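Local atomic coordinates of enoyl-CoA hydratase (Bacillus halodurans, PDB entry 3LKE), a protein that probably catalyses the hydration of enoyl-CoA thioesters, as a member of the crotonase-like enoyl-CoA hydratase/isomerase family. Residues A[128-133]-A[184-189]; A[54-59]-A[107-112]; A[96-101]-A[120-125]. One frame throughout, in Å; residues are numbered along the deposited sequence.

Interaction 1. Residues A[128-133]-A[184-189]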
loop_
_atom_site.group_PDB
_atom_site.type_symbol
_atom_site.label_atom_id
_atom_site.label_comp_id
_atom_site.label_asym_id
_atom_site.label_seq_id
_atom_site.Cartn_x
_atom_site.Cartn_y
_atom_site.Cartn_z
ATOM N N ALA A 128 -16.424 -14.573 -5.600
ATOM C CA ALA A 128 -16.835 -14.947 -6.955
ATOM C C ALA A 128 -17.071 -16.451 -7.094
ATOM O O ALA A 128 -16.427 -17.260 -6.418
ATOM C CB ALA A 128 -15.770 -14.508 -7.961
ATOM N N LEU A 129 -17.975 -16.826 -7.993
ATOM C CA LEU A 129 -18.034 -18.215 -8.432
ATOM C C LEU A 129 -16.806 -18.488 -9.310
ATOM O O LEU A 129 -16.304 -17.584 -9.976
ATOM C CB LEU A 129 -19.330 -18.489 -9.207
ATOM C CG LEU A 129 -20.618 -18.507 -8.371
ATOM C CD1 LEU A 129 -21.832 -18.841 -9.238
ATOM C CD2 LEU A 129 -20.486 -19.507 -7.229
ATOM N N ARG A 130 -16.323 -19.728 -9.302
ATOM C CA ARG A 130 -15.192 -20.128 -10.137
ATOM C C ARG A 130 -15.340 -19.700 -11.601
ATOM O O ARG A 130 -14.356 -19.339 -12.253
ATOM C CB ARG A 130 -14.993 -21.648 -10.058
ATOM C CG ARG A 130 -13.911 -22.201 -10.980
ATOM C CD ARG A 130 -12.525 -22.041 -10.382
ATOM N NE ARG A 130 -12.488 -22.533 -9.009
ATOM C CZ ARG A 130 -11.454 -22.387 -8.189
ATOM N NH1 ARG A 130 -10.364 -21.761 -8.598
ATOM N NH2 ARG A 130 -11.516 -22.867 -6.955
ATOM N N ARG A 131 -16.564 -19.735 -12.115
ATOM C CA ARG A 131 -16.785 -19.500 -13.539
ATOM C C ARG A 131 -16.818 -18.017 -13.910
ATOM O O ARG A 131 -16.876 -17.673 -15.087
ATOM C CB ARG A 131 -18.068 -20.179 -14.017
ATOM C CG ARG A 131 -19.320 -19.706 -13.317
ATOM C CD ARG A 131 -20.557 -20.392 -13.876
ATOM N NE ARG A 131 -21.746 -20.009 -13.124
ATOM C CZ ARG A 131 -22.513 -18.966 -13.424
ATOM N NH1 ARG A 131 -22.218 -18.210 -14.474
ATOM N NH2 ARG A 131 -23.577 -18.682 -12.678
ATOM N N ALA A 132 -16.785 -17.146 -12.907
ATOM C CA ALA A 132 -16.770 -15.708 -13.163
ATOM C C ALA A 132 -15.575 -15.307 -14.035
ATOM O O ALA A 132 -14.464 -15.795 -13.846
ATOM C CB ALA A 132 -16.739 -14.942 -11.853
ATOM N N LYS A 133 -15.827 -14.408 -14.982
ATOM C CA LYS A 133 -14.787 -13.852 -15.844
ATOM C C LYS A 133 -14.813 -12.335 -15.714
ATOM O O LYS A 133 -15.854 -11.756 -15.399
ATOM C CB LYS A 133 -15.010 -14.253 -17.305
ATOM C CG LYS A 133 -14.670 -15.705 -17.633
ATOM C CD LYS A 133 -13.170 -15.923 -17.690
ATOM C CE LYS A 133 -12.813 -17.289 -18.278
ATOM N NZ LYS A 133 -13.332 -18.410 -17.437
ATOM N N GLN A 184 -11.680 -11.760 -2.919
ATOM C CA GLN A 184 -11.124 -12.320 -1.687
ATOM C C GLN A 184 -11.205 -13.841 -1.601
ATOM O O GLN A 184 -10.418 -14.463 -0.888
ATOM C CB GLN A 184 -11.793 -11.686 -0.463
ATOM C CG GLN A 184 -11.236 -10.294 -0.125
ATOM C CD GLN A 184 -11.441 -9.283 -1.250
ATOM O OE1 GLN A 184 -12.570 -8.978 -1.635
ATOM N NE2 GLN A 184 -10.333 -8.760 -1.785
ATOM N N GLU A 185 -12.141 -14.431 -2.335
ATOM C CA GLU A 185 -12.292 -15.883 -2.341
ATOM C C GLU A 185 -13.168 -16.360 -3.481
ATOM O O GLU A 185 -13.939 -15.584 -4.076
ATOM C CB GLU A 185 -12.859 -16.389 -1.007
ATOM C CG GLU A 185 -14.181 -15.768 -0.606
ATOM C CD GLU A 185 -14.709 -16.324 0.716
ATOM O OE1 GLU A 185 -14.978 -17.547 0.791
ATOM O OE2 GLU A 185 -14.875 -15.539 1.675
ATOM N N ILE A 186 -13.043 -17.652 -3.772
ATOM C CA ILE A 186 -13.806 -18.294 -4.829
ATOM C C ILE A 186 -14.635 -19.410 -4.214
ATOM O O ILE A 186 -14.132 -20.147 -3.355
ATOM C CB ILE A 186 -12.863 -18.888 -5.883
ATOM C CG1 ILE A 186 -12.050 -17.772 -6.558
ATOM C CG2 ILE A 186 -13.634 -19.691 -6.919
ATOM C CD1 ILE A 186 -11.049 -18.269 -7.578
ATOM N N CYS A 187 -15.901 -19.502 -4.627
ATOM C CA CYS A 187 -16.731 -20.676 -4.359
ATOM C C CYS A 187 -16.981 -21.405 -5.675
ATOM O O CYS A 187 -17.133 -20.774 -6.720
ATOM C CB CYS A 187 -18.045 -20.278 -3.705
ATOM S SG CYS A 187 -17.812 -19.528 -2.095
ATOM N N GLU A 188 -17.009 -22.736 -5.629
ATOM C CA GLU A 188 -17.077 -23.529 -6.858
ATOM C C GLU A 188 -18.438 -23.511 -7.565
ATOM O O GLU A 188 -18.497 -23.628 -8.792
ATOM C CB GLU A 188 -16.630 -24.970 -6.587
ATOM C CG GLU A 188 -15.237 -25.080 -5.987
ATOM C CD GLU A 188 -14.128 -24.964 -7.021
ATOM O OE1 GLU A 188 -14.276 -24.204 -7.999
ATOM O OE2 GLU A 188 -13.099 -25.647 -6.855
ATOM N N ASN A 189 -19.525 -23.360 -6.807
ATOM C CA ASN A 189 -20.869 -23.377 -7.375
ATOM C C ASN A 189 -21.879 -22.626 -6.515
ATOM O O ASN A 189 -21.570 -22.204 -5.401
ATOM C CB ASN A 189 -21.334 -24.820 -7.548
ATOM C CG ASN A 189 -21.377 -25.558 -6.238
ATOM O OD1 ASN A 189 -22.099 -25.165 -5.324
ATOM N ND2 ASN A 189 -20.578 -26.611 -6.120
HETATM O O HOH W 1 -18.334 -21.984 -10.985
#
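Strands 125-129 and 185-187 run parallel here, with Ala128 opposite Ile186 and Leu129 opposite Cys187. Ala128 is held at both backbone polar atoms: its N donates to Glu185 O at 3.1 Å, and its O accepts from Cys187 N at 2.9 Å. Two residues on, Arg130 N donates to Cys187 O at 2.9 Å; this bond is more bent (N-H...O angle 141°), where the chain is leaving the strand in a type I turn that Ala132 N closes on Leu129 O. Leu129 turns its own N the other way, to Ile108, so strand 125-129 lies inside the six-stranded sheet of the crotonase fold, whereas 185-187 is its outermost strand within this chain. Past the strand ends the contact becomes ionic. Arg130 sets CG anti to its backbone N (chi1 175°) and bends twice further out, bringing NE to Glu188 OE1 at 2.6 Å in a salt bridge. The oxygen lies in the guanidinium plane but is approached from above the carboxylate plane, the guanidinium and carboxylate planes being 49° apart. Ile186 CG2 sits over one guanidinium face, 3.7 Å from Arg130 CZ and offset toward the rim. NH1 of Arg130 reaches a second carboxylate, Glu175 of helix 174-180, and this pair of acids would be expected to stabilise its charge. A water donates to Glu188 O at 2.7 Å and weakly accepts from Arg131 N. Glu185 instead sends its carboxylate to Arg125 and Arg196, while Asn189 OD1 caps the following helix by accepting from Glu192 N.

Interaction 2. Residues A[54-59]-A[107-112]; sequences LQSKHR and LINGYA
Asn109 lays its amide alongside the end of strand 51-56, OD1 against Ser56 CB at 3.5 Å. Its CG takes the crowded position between backbone N and carbonyl carbon (chi1 61°), which carries ND2 to His58 O at 2.7 Å. That oxygen lies in the amide plane of Asn109, yet the donor stands 43° above the carbonyl plane of His58. The receiving loop holds an ST turn: Ser56 OG, anti to its own N, accepts from His58 N and is also hydrogen-bonded to Tyr61 O. Replacing Asn109 by an alanine would remove the bond to His58 O and would probably loosen the 57-59 loop from the neighbouring strand. Further back, Leu107 N donates to Leu54 O at 2.8 Å, nearly along the C=O axis. Between them a water bridges the strands, accepting from Ser56 N at 2.9 Å and donating to Leu107 O at 2.7 Å and weakly to Asn109 OD1. Leu107 lies beside Gln55, pointing the same way, its CD1 3.7 Å from Gln55 OE1; Gln55 NE2 bonds Thr18. Parallel strands 51-56 and 103-108 part here at their C-terminal ends, from which loops of the crotonase fold lead to the active site.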
loop_
_atom_site.group_PDB
_atom_site.type_symbol
_atom_site.label_atom_id
_atom_site.label_comp_id
_atom_site.label_asym_id
_atom_site.label_seq_id
_atom_site.Cartn_x
_atom_site.Cartn_y
_atom_site.Cartn_z
ATOM N N LEU A 54 -24.659 -7.474 -2.392
ATOM C CA LEU A 54 -24.981 -7.105 -3.776
ATOM C C LEU A 54 -24.816 -8.330 -4.652
ATOM O O LEU A 54 -23.813 -9.042 -4.543
ATOM C CB LEU A 54 -24.074 -5.963 -4.258
ATOM C CG LEU A 54 -24.315 -4.636 -3.534
ATOM C CD1 LEU A 54 -23.027 -4.220 -2.827
ATOM C CD2 LEU A 54 -24.768 -3.564 -4.492
ATOM N N GLN A 55 -25.815 -8.612 -5.489
ATOM C CA GLN A 55 -25.811 -9.844 -6.271
ATOM C C GLN A 55 -26.610 -9.679 -7.563
ATOM O O GLN A 55 -27.247 -8.654 -7.772
ATOM C CB GLN A 55 -26.407 -10.991 -5.442
ATOM C CG GLN A 55 -27.844 -10.751 -5.008
ATOM C CD GLN A 55 -28.349 -11.839 -4.056
ATOM O OE1 GLN A 55 -27.585 -12.697 -3.609
ATOM N NE2 GLN A 55 -29.636 -11.801 -3.747
ATOM N N SER A 56 -26.560 -10.704 -8.412
ATOM C CA SER A 56 -27.291 -10.733 -9.672
ATOM C C SER A 56 -28.246 -11.913 -9.634
ATOM O O SER A 56 -27.893 -12.987 -9.135
ATOM C CB SER A 56 -26.339 -10.916 -10.856
ATOM O OG SER A 56 -27.083 -11.129 -12.059
ATOM N N LYS A 57 -29.442 -11.712 -10.170
ATOM C CA LYS A 57 -30.445 -12.774 -10.209
ATOM C C LYS A 57 -30.270 -13.659 -11.438
ATOM O O LYS A 57 -30.984 -14.652 -11.607
ATOM C CB LYS A 57 -31.857 -12.187 -10.204
ATOM C CG LYS A 57 -32.939 -13.252 -10.140
ATOM C CD LYS A 57 -34.277 -12.752 -10.651
ATOM C CE LYS A 57 -34.826 -11.643 -9.779
ATOM N NZ LYS A 57 -36.291 -11.848 -9.583
ATOM N N HIS A 58 -29.327 -13.302 -12.301
ATOM C CA HIS A 58 -29.177 -14.003 -13.566
ATOM C C HIS A 58 -27.903 -14.824 -13.637
ATOM O O HIS A 58 -26.790 -14.313 -13.454
ATOM C CB HIS A 58 -29.303 -13.036 -14.744
ATOM C CG HIS A 58 -30.594 -12.281 -14.747
ATOM N ND1 HIS A 58 -31.791 -12.855 -15.136
ATOM C CD2 HIS A 58 -30.888 -11.013 -14.379
ATOM C CE1 HIS A 58 -32.760 -11.968 -15.015
ATOM N NE2 HIS A 58 -32.241 -10.840 -14.563
ATOM N N ARG A 59 -28.089 -16.109 -13.898
ATOM C CA ARG A 59 -27.016 -17.089 -13.881
ATOM C C ARG A 59 -25.839 -16.693 -14.775
ATOM O O ARG A 59 -24.682 -16.824 -14.376
ATOM C CB ARG A 59 -27.574 -18.460 -14.293
ATOM C CG ARG A 59 -26.555 -19.595 -14.302
ATOM C CD ARG A 59 -27.249 -20.947 -14.439
ATOM N NE ARG A 59 -28.224 -21.159 -13.370
ATOM C CZ ARG A 59 -29.543 -21.178 -13.538
ATOM N NH1 ARG A 59 -30.069 -21.018 -14.745
ATOM N NH2 ARG A 59 -30.338 -21.370 -12.494
ATOM N N LEU A 107 -21.377 -10.481 -4.566
ATOM C CA LEU A 107 -21.299 -11.870 -5.003
ATOM C C LEU A 107 -21.236 -11.881 -6.520
ATOM O O LEU A 107 -22.234 -11.563 -7.175
ATOM C CB LEU A 107 -22.526 -12.654 -4.512
ATOM C CG LEU A 107 -22.798 -12.530 -3.012
ATOM C CD1 LEU A 107 -24.046 -13.323 -2.608
ATOM C CD2 LEU A 107 -21.583 -13.026 -2.246
ATOM N N ILE A 108 -20.069 -12.217 -7.063
ATOM C CA ILE A 108 -19.861 -12.189 -8.505
ATOM C C ILE A 108 -20.088 -13.580 -9.073
ATOM O O ILE A 108 -19.207 -14.430 -8.998
ATOM C CB ILE A 108 -18.432 -11.749 -8.881
ATOM C CG1 ILE A 108 -17.996 -10.516 -8.074
ATOM C CG2 ILE A 108 -18.336 -11.497 -10.379
ATOM C CD1 ILE A 108 -18.897 -9.293 -8.277
ATOM N N ASN A 109 -21.268 -13.793 -9.646
ATOM C CA ASN A 109 -21.667 -15.132 -10.079
ATOM C C ASN A 109 -21.221 -15.474 -11.497
ATOM O O ASN A 109 -20.778 -16.582 -11.760
ATOM C CB ASN A 109 -23.174 -15.322 -9.936
ATOM C CG ASN A 109 -23.967 -14.345 -10.786
ATOM O OD1 ASN A 109 -23.705 -13.149 -10.775
ATOM N ND2 ASN A 109 -24.944 -14.851 -11.519
ATOM N N GLY A 110 -21.341 -14.513 -12.403
ATOM C CA GLY A 110 -20.940 -14.705 -13.786
ATOM C C GLY A 110 -20.033 -13.566 -14.209
ATOM O O GLY A 110 -19.355 -12.965 -13.369
ATOM N N TYR A 111 -20.021 -13.234 -15.495
ATOM C CA TYR A 111 -19.022 -12.255 -15.941
ATOM C C TYR A 111 -19.291 -10.858 -15.392
ATOM O O TYR A 111 -20.426 -10.486 -15.100
ATOM C CB TYR A 111 -18.810 -12.265 -17.461
ATOM C CG TYR A 111 -20.013 -11.935 -18.308
ATOM C CD1 TYR A 111 -20.435 -10.621 -18.466
ATOM C CD2 TYR A 111 -20.704 -12.935 -18.984
ATOM C CE1 TYR A 111 -21.517 -10.311 -19.253
ATOM C CE2 TYR A 111 -21.793 -12.631 -19.779
ATOM C CZ TYR A 111 -22.196 -11.314 -19.907
ATOM O OH TYR A 111 -23.284 -10.985 -20.686
ATOM N N ALA A 112 -18.210 -10.102 -15.215
ATOM C CA ALA A 112 -18.282 -8.750 -14.685
ATOM C C ALA A 112 -17.255 -7.939 -15.445
ATOM O O ALA A 112 -16.041 -8.105 -15.245
ATOM C CB ALA A 112 -17.973 -8.734 -13.190
HETATM O O HOH W 2 -24.596 -12.693 -7.826
#

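Interaction 3. Residues A[96-101]-A[120-125]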
loop_
_atom_site.group_PDB
_atom_site.type_symbol
_atom_site.label_atom_id
_atom_site.label_comp_id
_atom_site.label_asym_id
_atom_site.label_seq_id
_atom_site.Cartn_x
_atom_site.Cartn_y
_atom_site.Cartn_z
ATOM N N GLU A 96 -21.300 5.742 -2.023
ATOM C CA GLU A 96 -22.266 5.283 -1.008
ATOM C C GLU A 96 -22.046 3.845 -0.550
ATOM O O GLU A 96 -22.326 3.500 0.593
ATOM C CB GLU A 96 -23.694 5.455 -1.527
ATOM C CG GLU A 96 -24.010 6.875 -1.914
ATOM C CD GLU A 96 -24.784 7.614 -0.850
ATOM O OE1 GLU A 96 -24.978 7.051 0.254
ATOM O OE2 GLU A 96 -25.186 8.762 -1.124
ATOM N N ILE A 97 -21.528 3.002 -1.433
ATOM C CA ILE A 97 -21.095 1.682 -1.002
ATOM C C ILE A 97 -19.879 1.853 -0.106
ATOM O O ILE A 97 -19.852 1.354 1.009
ATOM C CB ILE A 97 -20.723 0.785 -2.195
ATOM C CG1 ILE A 97 -21.968 0.504 -3.040
ATOM C CG2 ILE A 97 -20.102 -0.540 -1.720
ATOM C CD1 ILE A 97 -21.667 -0.190 -4.349
ATOM N N PHE A 98 -18.889 2.586 -0.602
ATOM C CA PHE A 98 -17.644 2.764 0.125
ATOM C C PHE A 98 -17.857 3.296 1.537
ATOM O O PHE A 98 -17.187 2.871 2.472
ATOM C CB PHE A 98 -16.720 3.715 -0.630
ATOM C CG PHE A 98 -15.331 3.763 -0.065
ATOM C CD1 PHE A 98 -14.423 2.748 -0.332
ATOM C CD2 PHE A 98 -14.925 4.827 0.724
ATOM C CE1 PHE A 98 -13.134 2.799 0.183
ATOM C CE2 PHE A 98 -13.626 4.878 1.248
ATOM C CZ PHE A 98 -12.741 3.868 0.972
ATOM N N THR A 99 -18.780 4.238 1.691
ATOM C CA THR A 99 -18.993 4.860 2.992
ATOM C C THR A 99 -20.100 4.171 3.789
ATOM O O THR A 99 -20.545 4.686 4.814
ATOM C CB THR A 99 -19.335 6.364 2.874
ATOM O OG1 THR A 99 -20.483 6.543 2.031
ATOM C CG2 THR A 99 -18.160 7.160 2.295
ATOM N N SER A 100 -20.566 3.022 3.314
ATOM C CA SER A 100 -21.577 2.286 4.071
ATOM C C SER A 100 -21.051 1.895 5.446
ATOM O O SER A 100 -19.917 1.438 5.569
ATOM C CB SER A 100 -22.000 1.024 3.332
ATOM O OG SER A 100 -22.929 0.277 4.114
ATOM N N PRO A 101 -21.874 2.075 6.492
ATOM C CA PRO A 101 -21.553 1.605 7.847
ATOM C C PRO A 101 -21.779 0.101 8.029
ATOM O O PRO A 101 -21.335 -0.489 9.022
ATOM C CB PRO A 101 -22.538 2.384 8.721
ATOM C CG PRO A 101 -23.734 2.582 7.825
ATOM C CD PRO A 101 -23.159 2.805 6.442
ATOM N N MET A 120 -17.937 -2.718 -7.618
ATOM C CA MET A 120 -17.952 -3.612 -6.466
ATOM C C MET A 120 -16.633 -3.603 -5.691
ATOM O O MET A 120 -16.551 -4.164 -4.604
ATOM C CB MET A 120 -18.346 -5.042 -6.862
ATOM C CG MET A 120 -19.744 -5.150 -7.512
ATOM S SD MET A 120 -21.112 -4.542 -6.475
ATOM C CE MET A 120 -21.536 -3.034 -7.303
ATOM N N LEU A 121 -15.598 -2.967 -6.250
ATOM C CA LEU A 121 -14.332 -2.853 -5.535
ATOM C C LEU A 121 -14.461 -1.983 -4.289
ATOM O O LEU A 121 -13.586 -2.009 -3.414
ATOM C CB LEU A 121 -13.236 -2.330 -6.465
ATOM C CG LEU A 121 -12.875 -3.280 -7.600
ATOM C CD1 LEU A 121 -11.865 -2.608 -8.543
ATOM C CD2 LEU A 121 -12.292 -4.570 -7.033
ATOM N N ALA A 122 -15.568 -1.243 -4.192
ATOM C CA ALA A 122 -15.862 -0.467 -2.995
ATOM C C ALA A 122 -16.329 -1.325 -1.818
ATOM O O ALA A 122 -16.385 -0.846 -0.686
ATOM C CB ALA A 122 -16.886 0.591 -3.292
ATOM N N CYS A 123 -16.675 -2.582 -2.087
ATOM C CA CYS A 123 -17.225 -3.452 -1.042
ATOM C C CYS A 123 -16.127 -3.968 -0.123
ATOM O O CYS A 123 -14.948 -4.013 -0.497
ATOM C CB CYS A 123 -17.952 -4.657 -1.643
ATOM S SG CYS A 123 -19.466 -4.253 -2.519
ATOM N N ASP A 124 -16.531 -4.361 1.081
ATOM C CA ASP A 124 -15.607 -4.920 2.067
ATOM C C ASP A 124 -15.059 -6.275 1.651
ATOM O O ASP A 124 -13.950 -6.630 1.995
ATOM C CB ASP A 124 -16.297 -5.082 3.410
ATOM C CG ASP A 124 -16.667 -3.763 4.039
ATOM O OD1 ASP A 124 -15.932 -2.760 3.849
ATOM O OD2 ASP A 124 -17.687 -3.736 4.748
ATOM N N ARG A 125 -15.862 -7.046 0.922
ATOM C CA ARG A 125 -15.409 -8.347 0.466
ATOM C C ARG A 125 -16.111 -8.655 -0.847
ATOM O O ARG A 125 -17.265 -8.303 -1.030
ATOM C CB ARG A 125 -15.708 -9.433 1.521
ATOM C CG ARG A 125 -15.047 -10.776 1.245
ATOM C CD ARG A 125 -15.122 -11.706 2.473
ATOM N NE ARG A 125 -14.253 -12.875 2.347
ATOM C CZ ARG A 125 -12.956 -12.887 2.604
ATOM N NH1 ARG A 125 -12.336 -11.759 2.958
ATOM N NH2 ARG A 125 -12.261 -14.015 2.472
#
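Ile97, near the C-terminal end of helix 81-98, carries the tight part of this contact. Its CG2, anti to the backbone N, touches both Ala122 CB at 3.8 Å and Cys123 SG at 3.9 Å, so one methyl bears on two consecutive residues. Ala122 points its CB toward the helix, close enough to lie 3.9 Å from Phe98 N; the small side chain lets the two backbones approach to 4.8 Å between Phe98 CA and Ala122 CA. The other branch of Ile97 extends to CD1, where it meets the tip of Met120 at 4.1 Å from CE. Met120 leaves its backbone pointing away from the helix, and bends at chi2 and chi3 (108°) swing the methyl back obliquely across the isoleucine. No hydrogen bond crosses the interface: each segment closes on itself, Ser100 N on Ile97 O at the helix end and Cys123 N on Met120 O at the 3-10 turn. Phe98 marks the looser part. Phe98 CB lies 4.1 Å from Ala122 CB; with CG anti to the backbone N (chi1 -170°), its side chain comes within about 3 Å (nearest atoms) of a bound glycerol that probably came from the crystallisation liquor. Beyond it Thr99 is exposed and points away, whereas Asp124 forms a salt bridge with Lys216 and a hydrogen bond with Tyr159 of a second subunit. The 120-123 turn, between helix 115-118 and strand 125-129, packs against the helix that precedes strand 103-108, an apolar joint between successive helical connections of the crotonase fold.

Overall arrangement
Interactions 1 and 2 join strands of the same six-stranded sheet: 125-129 pairs outward with 185-187, while 51-56 and 103-108 lie further in. The two meet directly where Arg131 NH2 lies 2.7 Å from Arg59 O. Interaction 3 is the most buried, with every touching residue covered, and relies on apolar packing; it reaches interaction 2 through Leu54 CD1 against Cys123 SG. Interaction 1, at the strand that is outermost within this chain, adds a salt bridge to its backbone bonds, whereas interaction 2 uses a side-chain amide and a water where its strands part. Interactions 1 and 3 are the furthest apart, about 19 Å between centres.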